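Local atomic coordinates of TRAP solute Binding Protein (Uncultured marine bacterium, PDB entry 5I7I), a protein that binds aromatic acids such as 3-hydroxybenzoate as the solute-binding component of a TRAP transporter, probably presenting them to its membrane partner for uptake. Residues V207-M212 with G276-A281; F32-A37 with P213-H218; P100-F105 with E123-V128. All coordinates share one frame; numbering follows the deposited sequence.

Interaction 1 (V207-M212 with G276-A281). With 3HB (3-hydroxybenzoic acid), chain C.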
loop_
_atom_site.group_PDB
_atom_site.type_symbol
_atom_site.label_atom_id
_atom_site.label_comp_id
_atom_site.label_asym_id
_atom_site.label_seq_id
_atom_site.Cartn_x
_atom_site.Cartn_y
_atom_site.Cartn_z
ATOM N N VAL A 207 4.301 5.115 7.667
ATOM C CA VAL A 207 4.472 4.989 6.222
ATOM C C VAL A 207 5.765 4.227 6.004
ATOM O O VAL A 207 6.659 4.264 6.860
ATOM C CB VAL A 207 4.618 6.337 5.486
ATOM C CG1 VAL A 207 3.273 6.955 5.162
ATOM C CG2 VAL A 207 5.467 7.328 6.268
ATOM N N PRO A 208 5.940 3.583 4.864
ATOM C CA PRO A 208 7.275 3.131 4.478
ATOM C C PRO A 208 8.137 4.337 4.139
ATOM O O PRO A 208 7.658 5.459 4.003
ATOM C CB PRO A 208 7.009 2.265 3.246
ATOM C CG PRO A 208 5.819 2.941 2.614
ATOM C CD PRO A 208 4.974 3.457 3.751
ATOM N N TRP A 209 9.437 4.109 3.997
ATOM C CA TRP A 209 10.323 5.216 3.639
ATOM C C TRP A 209 9.958 5.811 2.283
ATOM O O TRP A 209 10.101 7.018 2.085
ATOM C CB TRP A 209 11.765 4.742 3.578
ATOM C CG TRP A 209 12.408 4.256 4.822
ATOM C CD1 TRP A 209 12.840 2.981 5.070
ATOM C CD2 TRP A 209 12.783 5.031 5.966
ATOM N NE1 TRP A 209 13.445 2.915 6.292
ATOM C CE2 TRP A 209 13.431 4.159 6.863
ATOM C CE3 TRP A 209 12.657 6.378 6.312
ATOM C CZ2 TRP A 209 13.938 4.589 8.078
ATOM C CZ3 TRP A 209 13.168 6.800 7.509
ATOM C CH2 TRP A 209 13.806 5.907 8.384
ATOM N N GLU A 210 9.543 4.973 1.320
ATOM C CA GLU A 210 9.604 5.362 -0.094
ATOM C C GLU A 210 8.716 6.546 -0.412
ATOM O O GLU A 210 9.032 7.316 -1.324
ATOM C CB GLU A 210 9.225 4.176 -0.991
ATOM C CG GLU A 210 7.760 3.728 -0.891
ATOM C CD GLU A 210 6.833 4.376 -1.904
ATOM O OE1 GLU A 210 5.598 4.168 -1.789
ATOM O OE2 GLU A 210 7.311 5.085 -2.823
ATOM N N ILE A 211 7.597 6.695 0.304
ATOM C CA ILE A 211 6.632 7.762 0.022
ATOM C C ILE A 211 7.043 9.076 0.663
ATOM O O ILE A 211 6.509 10.127 0.303
ATOM C CB ILE A 211 5.203 7.316 0.443
ATOM C CG1 ILE A 211 4.123 8.253 -0.109
ATOM C CG2 ILE A 211 5.097 7.193 1.948
ATOM C CD1 ILE A 211 4.077 8.336 -1.623
ATOM N N MET A 212 7.988 9.051 1.601
ATOM C CA MET A 212 8.194 10.220 2.453
ATOM C C MET A 212 8.785 11.392 1.700
ATOM O O MET A 212 8.318 12.527 1.901
ATOM C CB MET A 212 9.041 9.843 3.664
ATOM C CG MET A 212 8.322 8.917 4.598
ATOM S SD MET A 212 9.298 8.341 5.986
ATOM C CE MET A 212 9.535 9.835 6.922
ATOM N N GLY A 276 13.124 -1.879 -3.379
ATOM C CA GLY A 276 14.229 -1.013 -3.749
ATOM C C GLY A 276 13.976 0.445 -3.427
ATOM O O GLY A 276 14.916 1.199 -3.128
ATOM N N PHE A 277 12.722 0.893 -3.540
ATOM C CA PHE A 277 12.444 2.305 -3.321
ATOM C C PHE A 277 12.747 2.730 -1.888
ATOM O O PHE A 277 12.990 3.923 -1.637
ATOM C CB PHE A 277 10.978 2.636 -3.589
ATOM C CG PHE A 277 10.502 2.459 -5.021
ATOM C CD1 PHE A 277 11.327 2.603 -6.127
ATOM C CD2 PHE A 277 9.166 2.186 -5.234
ATOM C CE1 PHE A 277 10.812 2.455 -7.406
ATOM C CE2 PHE A 277 8.663 2.033 -6.493
ATOM C CZ PHE A 277 9.482 2.173 -7.589
ATOM N N GLU A 278 12.726 1.797 -0.936
ATOM C CA GLU A 278 13.056 2.163 0.440
ATOM C C GLU A 278 14.477 2.689 0.565
ATOM O O GLU A 278 14.748 3.507 1.451
ATOM C CB GLU A 278 12.908 0.968 1.390
ATOM C CG GLU A 278 11.526 0.426 1.553
ATOM C CD GLU A 278 10.586 1.438 2.160
ATOM O OE1 GLU A 278 10.600 1.607 3.403
ATOM O OE2 GLU A 278 9.851 2.096 1.394
ATOM N N VAL A 279 15.408 2.189 -0.249
ATOM C CA VAL A 279 16.835 2.419 -0.027
ATOM C C VAL A 279 17.195 3.893 -0.194
ATOM O O VAL A 279 17.755 4.485 0.740
ATOM C CB VAL A 279 17.684 1.494 -0.914
ATOM C CG1 VAL A 279 19.167 1.790 -0.724
ATOM C CG2 VAL A 279 17.372 0.044 -0.594
ATOM N N PRO A 280 16.887 4.544 -1.318
ATOM C CA PRO A 280 17.287 5.950 -1.440
ATOM C C PRO A 280 16.503 6.831 -0.499
ATOM O O PRO A 280 17.024 7.848 -0.042
ATOM C CB PRO A 280 17.010 6.284 -2.913
ATOM C CG PRO A 280 16.043 5.227 -3.378
ATOM C CD PRO A 280 16.368 4.011 -2.588
ATOM N N ALA A 281 15.261 6.454 -0.195
ATOM C CA ALA A 281 14.424 7.273 0.674
ATOM C C ALA A 281 14.923 7.225 2.105
ATOM O O ALA A 281 14.953 8.251 2.792
ATOM C CB ALA A 281 12.972 6.801 0.591
HETATM C "C1'" 3HB C . 0.050 5.536 2.556
HETATM O "O1'" 3HB C . 0.529 5.215 3.674
HETATM O "O2'" 3HB C . -1.100 6.041 2.482
HETATM C C1 3HB C . 0.879 5.381 1.287
HETATM C C2 3HB C . 2.082 4.681 1.343
HETATM C C3 3HB C . 2.848 4.537 0.212
HETATM C C4 3HB C . 2.449 5.104 -0.969
HETATM C C5 3HB C . 1.245 5.800 -1.030
HETATM C C6 3HB C . 0.459 5.946 0.095
HETATM O O3 3HB C . 4.032 3.840 0.288
HETATM O O HOH W 1 12.447 8.892 3.719
#

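Interaction 2 (F32-A37 with P213-H218)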
loop_
_atom_site.group_PDB
_atom_site.type_symbol
_atom_site.label_atom_id
_atom_site.label_comp_id
_atom_site.label_asym_id
_atom_site.label_seq_id
_atom_site.Cartn_x
_atom_site.Cartn_y
_atom_site.Cartn_z
ATOM N N PHE A 32 -3.331 9.781 -7.051
ATOM C CA PHE A 32 -3.239 10.871 -6.080
ATOM C C PHE A 32 -1.825 11.389 -5.801
ATOM O O PHE A 32 -1.691 12.584 -5.512
ATOM C CB PHE A 32 -3.937 10.527 -4.750
ATOM C CG PHE A 32 -3.319 9.375 -4.010
ATOM C CD1 PHE A 32 -2.267 9.569 -3.122
ATOM C CD2 PHE A 32 -3.798 8.101 -4.195
ATOM C CE1 PHE A 32 -1.689 8.486 -2.460
ATOM C CE2 PHE A 32 -3.230 7.029 -3.542
ATOM C CZ PHE A 32 -2.179 7.216 -2.668
ATOM N N PRO A 33 -0.764 10.578 -5.818
ATOM C CA PRO A 33 0.552 11.145 -5.498
ATOM C C PRO A 33 0.984 12.131 -6.564
ATOM O O PRO A 33 0.535 12.044 -7.716
ATOM C CB PRO A 33 1.488 9.917 -5.481
ATOM C CG PRO A 33 0.604 8.763 -5.292
ATOM C CD PRO A 33 -0.640 9.127 -6.057
ATOM N N PRO A 34 1.871 13.064 -6.231
ATOM C CA PRO A 34 2.418 13.948 -7.259
ATOM C C PRO A 34 3.343 13.190 -8.205
ATOM O O PRO A 34 3.789 12.062 -7.940
ATOM C CB PRO A 34 3.179 14.996 -6.445
ATOM C CG PRO A 34 3.569 14.274 -5.197
ATOM C CD PRO A 34 2.407 13.374 -4.897
ATOM N N MET A 35 3.615 13.849 -9.337
ATOM C CA MET A 35 4.398 13.256 -10.418
ATOM C C MET A 35 5.710 12.636 -9.957
ATOM O O MET A 35 6.007 11.506 -10.376
ATOM C CB MET A 35 4.583 14.352 -11.488
ATOM C CG MET A 35 5.518 14.082 -12.655
ATOM S SD MET A 35 5.485 15.478 -13.834
ATOM C CE MET A 35 5.626 14.648 -15.430
ATOM N N PRO A 36 6.499 13.268 -9.081
ATOM C CA PRO A 36 7.784 12.666 -8.670
ATOM C C PRO A 36 7.666 11.422 -7.802
ATOM O O PRO A 36 8.682 10.737 -7.598
ATOM C CB PRO A 36 8.463 13.789 -7.881
ATOM C CG PRO A 36 7.747 15.006 -8.242
ATOM C CD PRO A 36 6.343 14.637 -8.565
ATOM N N ALA A 37 6.509 11.123 -7.254
ATOM C CA ALA A 37 6.406 9.966 -6.383
ATOM C C ALA A 37 6.770 8.714 -7.163
ATOM O O ALA A 37 6.468 8.580 -8.348
ATOM C CB ALA A 37 4.979 9.830 -5.839
ATOM N N PRO A 213 9.805 11.224 0.864
ATOM C CA PRO A 213 10.437 12.419 0.287
ATOM C C PRO A 213 9.513 13.182 -0.634
ATOM O O PRO A 213 9.674 14.399 -0.788
ATOM C CB PRO A 213 11.662 11.849 -0.435
ATOM C CG PRO A 213 11.966 10.571 0.312
ATOM C CD PRO A 213 10.603 10.008 0.613
ATOM N N SER A 214 8.534 12.507 -1.229
ATOM C CA SER A 214 7.589 13.155 -2.128
ATOM C C SER A 214 6.721 14.183 -1.412
ATOM O O SER A 214 6.134 15.046 -2.070
ATOM C CB SER A 214 6.691 12.103 -2.778
ATOM O OG SER A 214 7.467 11.093 -3.393
ATOM N N PHE A 215 6.663 14.122 -0.079
ATOM C CA PHE A 215 5.909 15.070 0.733
ATOM C C PHE A 215 6.778 15.708 1.818
ATOM O O PHE A 215 6.252 16.300 2.765
ATOM C CB PHE A 215 4.699 14.368 1.352
ATOM C CG PHE A 215 3.785 13.752 0.344
ATOM C CD1 PHE A 215 2.865 14.516 -0.326
ATOM C CD2 PHE A 215 3.834 12.388 0.087
ATOM C CE1 PHE A 215 2.013 13.943 -1.258
ATOM C CE2 PHE A 215 2.987 11.805 -0.835
ATOM C CZ PHE A 215 2.078 12.585 -1.507
ATOM N N LYS A 216 8.099 15.624 1.694
ATOM C CA LYS A 216 9.033 16.224 2.651
ATOM C C LYS A 216 8.892 15.611 4.039
ATOM O O LYS A 216 9.280 16.220 5.035
ATOM C CB LYS A 216 8.896 17.755 2.724
ATOM C CG LYS A 216 9.057 18.496 1.406
ATOM C CD LYS A 216 8.804 19.989 1.615
ATOM C CE LYS A 216 9.248 20.835 0.433
ATOM N NZ LYS A 216 10.204 21.897 0.873
ATOM N N LEU A 217 8.315 14.420 4.145
ATOM C CA LEU A 217 8.001 13.887 5.463
ATOM C C LEU A 217 9.245 13.499 6.248
ATOM O O LEU A 217 9.178 13.387 7.477
ATOM C CB LEU A 217 7.093 12.667 5.340
ATOM C CG LEU A 217 5.712 12.990 4.761
ATOM C CD1 LEU A 217 4.884 11.746 4.536
ATOM C CD2 LEU A 217 4.943 13.951 5.662
ATOM N N HIS A 218 10.359 13.256 5.574
ATOM C CA HIS A 218 11.609 12.965 6.259
ATOM C C HIS A 218 12.286 14.214 6.791
ATOM O O HIS A 218 13.233 14.089 7.581
ATOM C CB HIS A 218 12.536 12.239 5.307
ATOM C CG HIS A 218 12.942 13.084 4.155
ATOM N ND1 HIS A 218 12.028 13.619 3.268
ATOM C CD2 HIS A 218 14.155 13.526 3.769
ATOM C CE1 HIS A 218 12.671 14.348 2.375
ATOM N NE2 HIS A 218 13.963 14.302 2.655
HETATM O O HOH W 2 9.590 11.710 -4.897
#

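Interaction 3 (P100-F105 with E123-V128)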
loop_
_atom_site.group_PDB
_atom_site.type_symbol
_atom_site.label_atom_id
_atom_site.label_comp_id
_atom_site.label_asym_id
_atom_site.label_seq_id
_atom_site.Cartn_x
_atom_site.Cartn_y
_atom_site.Cartn_z
ATOM N N PRO A 100 -12.804 -6.318 1.406
ATOM C CA PRO A 100 -12.615 -6.887 2.746
ATOM C C PRO A 100 -11.582 -7.990 2.796
ATOM O O PRO A 100 -10.875 -8.133 3.805
ATOM C CB PRO A 100 -14.006 -7.413 3.108
ATOM C CG PRO A 100 -14.698 -7.605 1.780
ATOM C CD PRO A 100 -14.176 -6.473 0.919
ATOM N N HIS A 101 -11.452 -8.791 1.735
ATOM C CA HIS A 101 -10.442 -9.843 1.763
ATOM C C HIS A 101 -9.051 -9.263 1.938
ATOM O O HIS A 101 -8.196 -9.865 2.603
ATOM C CB HIS A 101 -10.469 -10.667 0.480
ATOM C CG HIS A 101 -11.664 -11.555 0.336
ATOM N ND1 HIS A 101 -12.878 -11.100 -0.125
ATOM C CD2 HIS A 101 -11.806 -12.888 0.508
ATOM C CE1 HIS A 101 -13.738 -12.106 -0.163
ATOM N NE2 HIS A 101 -13.104 -13.208 0.195
ATOM N N LEU A 102 -8.799 -8.109 1.328
ATOM C CA LEU A 102 -7.455 -7.561 1.317
ATOM C C LEU A 102 -7.013 -7.093 2.698
ATOM O O LEU A 102 -5.807 -6.951 2.935
ATOM C CB LEU A 102 -7.351 -6.434 0.288
ATOM C CG LEU A 102 -7.701 -6.849 -1.148
ATOM C CD1 LEU A 102 -7.464 -5.677 -2.104
ATOM C CD2 LEU A 102 -6.960 -8.070 -1.599
ATOM N N GLU A 103 -7.958 -6.824 3.593
ATOM C CA GLU A 103 -7.634 -6.427 4.958
ATOM C C GLU A 103 -6.743 -7.448 5.652
ATOM O O GLU A 103 -5.991 -7.097 6.570
ATOM C CB GLU A 103 -8.931 -6.275 5.770
ATOM C CG GLU A 103 -9.849 -5.167 5.275
ATOM C CD GLU A 103 -11.153 -5.104 6.033
ATOM O OE1 GLU A 103 -11.234 -5.733 7.109
ATOM O OE2 GLU A 103 -12.102 -4.440 5.539
ATOM N N ALA A 104 -6.832 -8.723 5.271
ATOM C CA ALA A 104 -6.027 -9.728 5.961
ATOM C C ALA A 104 -4.550 -9.428 5.819
ATOM O O ALA A 104 -3.765 -9.711 6.730
ATOM C CB ALA A 104 -6.328 -11.129 5.435
ATOM N N PHE A 105 -4.159 -8.852 4.695
ATOM C CA PHE A 105 -2.759 -8.547 4.461
ATOM C C PHE A 105 -2.292 -7.326 5.221
ATOM O O PHE A 105 -1.077 -7.088 5.287
ATOM C CB PHE A 105 -2.501 -8.390 2.965
ATOM C CG PHE A 105 -2.271 -9.688 2.265
ATOM C CD1 PHE A 105 -3.333 -10.480 1.849
ATOM C CD2 PHE A 105 -0.980 -10.151 2.060
ATOM C CE1 PHE A 105 -3.104 -11.696 1.209
ATOM C CE2 PHE A 105 -0.757 -11.370 1.430
ATOM C CZ PHE A 105 -1.809 -12.128 1.000
ATOM N N GLU A 123 -1.688 -13.629 -6.039
ATOM C CA GLU A 123 -2.260 -14.973 -6.114
ATOM C C GLU A 123 -3.540 -15.061 -5.298
ATOM O O GLU A 123 -4.504 -15.734 -5.687
ATOM C CB GLU A 123 -1.250 -16.035 -5.656
ATOM C CG GLU A 123 -1.870 -17.438 -5.661
ATOM C CD GLU A 123 -0.910 -18.576 -5.438
ATOM O OE1 GLU A 123 0.307 -18.366 -5.457
ATOM O OE2 GLU A 123 -1.397 -19.717 -5.267
ATOM N N TYR A 124 -3.563 -14.382 -4.159
ATOM C CA TYR A 124 -4.757 -14.323 -3.320
ATOM C C TYR A 124 -5.940 -13.751 -4.092
ATOM O O TYR A 124 -7.027 -14.338 -4.111
ATOM C CB TYR A 124 -4.396 -13.446 -2.132
ATOM C CG TYR A 124 -5.371 -13.242 -0.996
ATOM C CD1 TYR A 124 -5.595 -14.230 -0.059
ATOM C CD2 TYR A 124 -5.939 -11.992 -0.771
ATOM C CE1 TYR A 124 -6.417 -14.004 1.046
ATOM C CE2 TYR A 124 -6.766 -11.757 0.316
ATOM C CZ TYR A 124 -6.988 -12.765 1.225
ATOM O OH TYR A 124 -7.785 -12.528 2.327
ATOM N N VAL A 125 -5.726 -12.615 -4.753
ATOM C CA VAL A 125 -6.749 -11.982 -5.588
ATOM C C VAL A 125 -7.119 -12.845 -6.790
ATOM O O VAL A 125 -8.284 -12.848 -7.224
ATOM C CB VAL A 125 -6.252 -10.583 -6.013
ATOM C CG1 VAL A 125 -7.074 -10.018 -7.187
ATOM C CG2 VAL A 125 -6.259 -9.640 -4.811
ATOM N N ASP A 126 -6.159 -13.583 -7.358
ATOM C CA ASP A 126 -6.455 -14.439 -8.498
ATOM C C ASP A 126 -7.351 -15.604 -8.101
ATOM O O ASP A 126 -7.995 -16.210 -8.973
ATOM C CB ASP A 126 -5.162 -15.027 -9.066
ATOM C CG ASP A 126 -4.328 -14.031 -9.859
ATOM O OD1 ASP A 126 -4.808 -12.973 -10.307
ATOM O OD2 ASP A 126 -3.141 -14.345 -10.066
ATOM N N THR A 127 -7.382 -15.937 -6.809
ATOM C CA THR A 127 -8.022 -17.143 -6.315
ATOM C C THR A 127 -9.068 -16.757 -5.270
ATOM O O THR A 127 -10.150 -16.285 -5.636
ATOM C CB THR A 127 -6.997 -18.150 -5.768
ATOM O OG1 THR A 127 -6.232 -17.603 -4.664
ATOM C CG2 THR A 127 -6.078 -18.607 -6.878
ATOM N N VAL A 128 -8.786 -16.926 -3.984
ATOM C CA VAL A 128 -9.843 -16.934 -2.997
ATOM C C VAL A 128 -10.491 -15.566 -2.834
ATOM O O VAL A 128 -11.657 -15.505 -2.414
ATOM C CB VAL A 128 -9.279 -17.506 -1.681
ATOM C CG1 VAL A 128 -8.319 -16.526 -1.036
ATOM C CG2 VAL A 128 -10.417 -17.929 -0.725
#

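Interaction 1 (V207-M212 with G276-A281)
Glu278, on the long helix 264-287, holds from behind the turn that follows strand 204-207 and lines the ligand pocket of this family 7 solute-binding protein, a second-shell role. Its CB brushes CD1 of Trp209, and with CG anti to the carbonyl carbon (chi1 -65°) and a bend at chi2 the chain folds back to face two successive amides. CD lies 3.4 Å from Trp209 N. OE1 accepts from Trp209 N at 2.8 Å on its syn side, close to the carboxylate plane, whereas OE2 takes Glu210 N at 2.9 Å from above that plane, through a bent N-H...O angle of 136°. A salt bridge from Lys148 to OE1 gives the charge a second partner. Apolar packing flanks this pair of bonds: CB of Ala281 sits 3.8 Å from CB of Trp209, and CB of Phe277 lies against CB of Glu210. Held at its own N, Glu210 tucks CG between its backbone N and carbonyl carbon (chi1 67°) and bends again at chi2, which brings OE1 to the ligand. Asn38 binds its OE2, while OE1 receives the phenolic O3 of 3-hydroxybenzoate in a hydrogen bond of 2.6 Å.

Interaction 2 (F32-A37 with P213-H218)
Ser214, in the 3-10 turn that begins at Pro213, turns its CB toward the loop after strand 25-31 and meets Ala37 there. Its OG lies 3.4 Å from CA of Ala37 and also touches CB of the same residue, which occupies the N-cap position of helix 38-54. A water 2.7 Å from Ser214 OG extends the contact by donating a weak bond to Pro36 O. Next comes Phe215, whose CG stands anti to the carbonyl carbon (chi1 -58°), carrying the ring back to the proline-rich loop: CZ is 3.5 Å from CD of Pro34, and CE1 lies only slightly farther from the same carbon. Strand 25-31 and strand 204-207 belong to different sheets, so this pairing joins the two lobes of the family 7 binding-protein fold at one side of the ligand cleft, consistent with a closed, ligand-bound form. The Phe215 side chain comes to about 6 Å from 3-hydroxybenzoate and also touches Val190 of the ligand pocket. Beyond it, Lys216 is the N-cap of helix 217-220, Leu217 packs into helix 193-198, and His218 rests on Leu284 and Ala285 of helix 264-287.

Interaction 3 (P100-F105 with E123-V128)
The phenol ring of Tyr124 lies beneath the edge of Phe105 in a T-shaped stack. CE1 of Phe105 stands 3.4 Å above the Tyr124 ring plane, over its centre. The two ring planes meet at 72°. CG of Tyr124 is anti to its own backbone N (chi1 -176°), which carries the ring from helix 114-126 across to 100-105. There the OH donates to His101 O at 2.7 Å, approaching 37° out of the carbonyl plane. Ala104 N, in the same segment, reaches His101 O from the opposite face of that plane at 3.2 Å, so the carbonyl is gripped from both faces. CB of Ala104 packs against the hydroxyl oxygen of Tyr124 in van der Waals contact. At the edge of the phenol, CD2 of Leu102 lies 4.1 Å from Tyr124 CD2 and reaches on to CG2 of Val125, 3.6 Å away, filling the angle between two neighbouring helix residues. From helix 325-339, Leu328 packs against Tyr124 and Ala332 against Phe105, while ND1 of His101 is hydrogen-bonded to Asp132. The contact thus ties the loop after strand 87-91 to the end of helix 114-126, where Thr127 OG1 donates to Glu123 O. Within this buried, largely apolar interface the phenol hydroxyl has a backbone acceptor, and the partly positive C-H edge of Phe105 meets the electron-rich face of Tyr124; together the bond and the stack should fix both the reach and the tilt of the ring.

How the interactions relate
Interactions 1 and 2 are neighbours, their centres 10 Å apart, because 207-212 runs directly into 213-218; Met212 O and Leu217 N, 2.9 Å apart, probably form a hydrogen bond between them. Their segments alternate along the chain, so the one connection after strand 204-207 meets helix 264-287 in interaction 1 and the loop leading to helix 38-54 in interaction 2, both on the same side of the chain's centre. Interaction 3 is nested within the span closed by interaction 2, yet lies on the opposite side, 25 and 28 Å from the other two centres. It packs 100-105 against the end of helix 114-126, well away from the ligand, whereas the others lie beside the pocket and, in interaction 2, between the lobes.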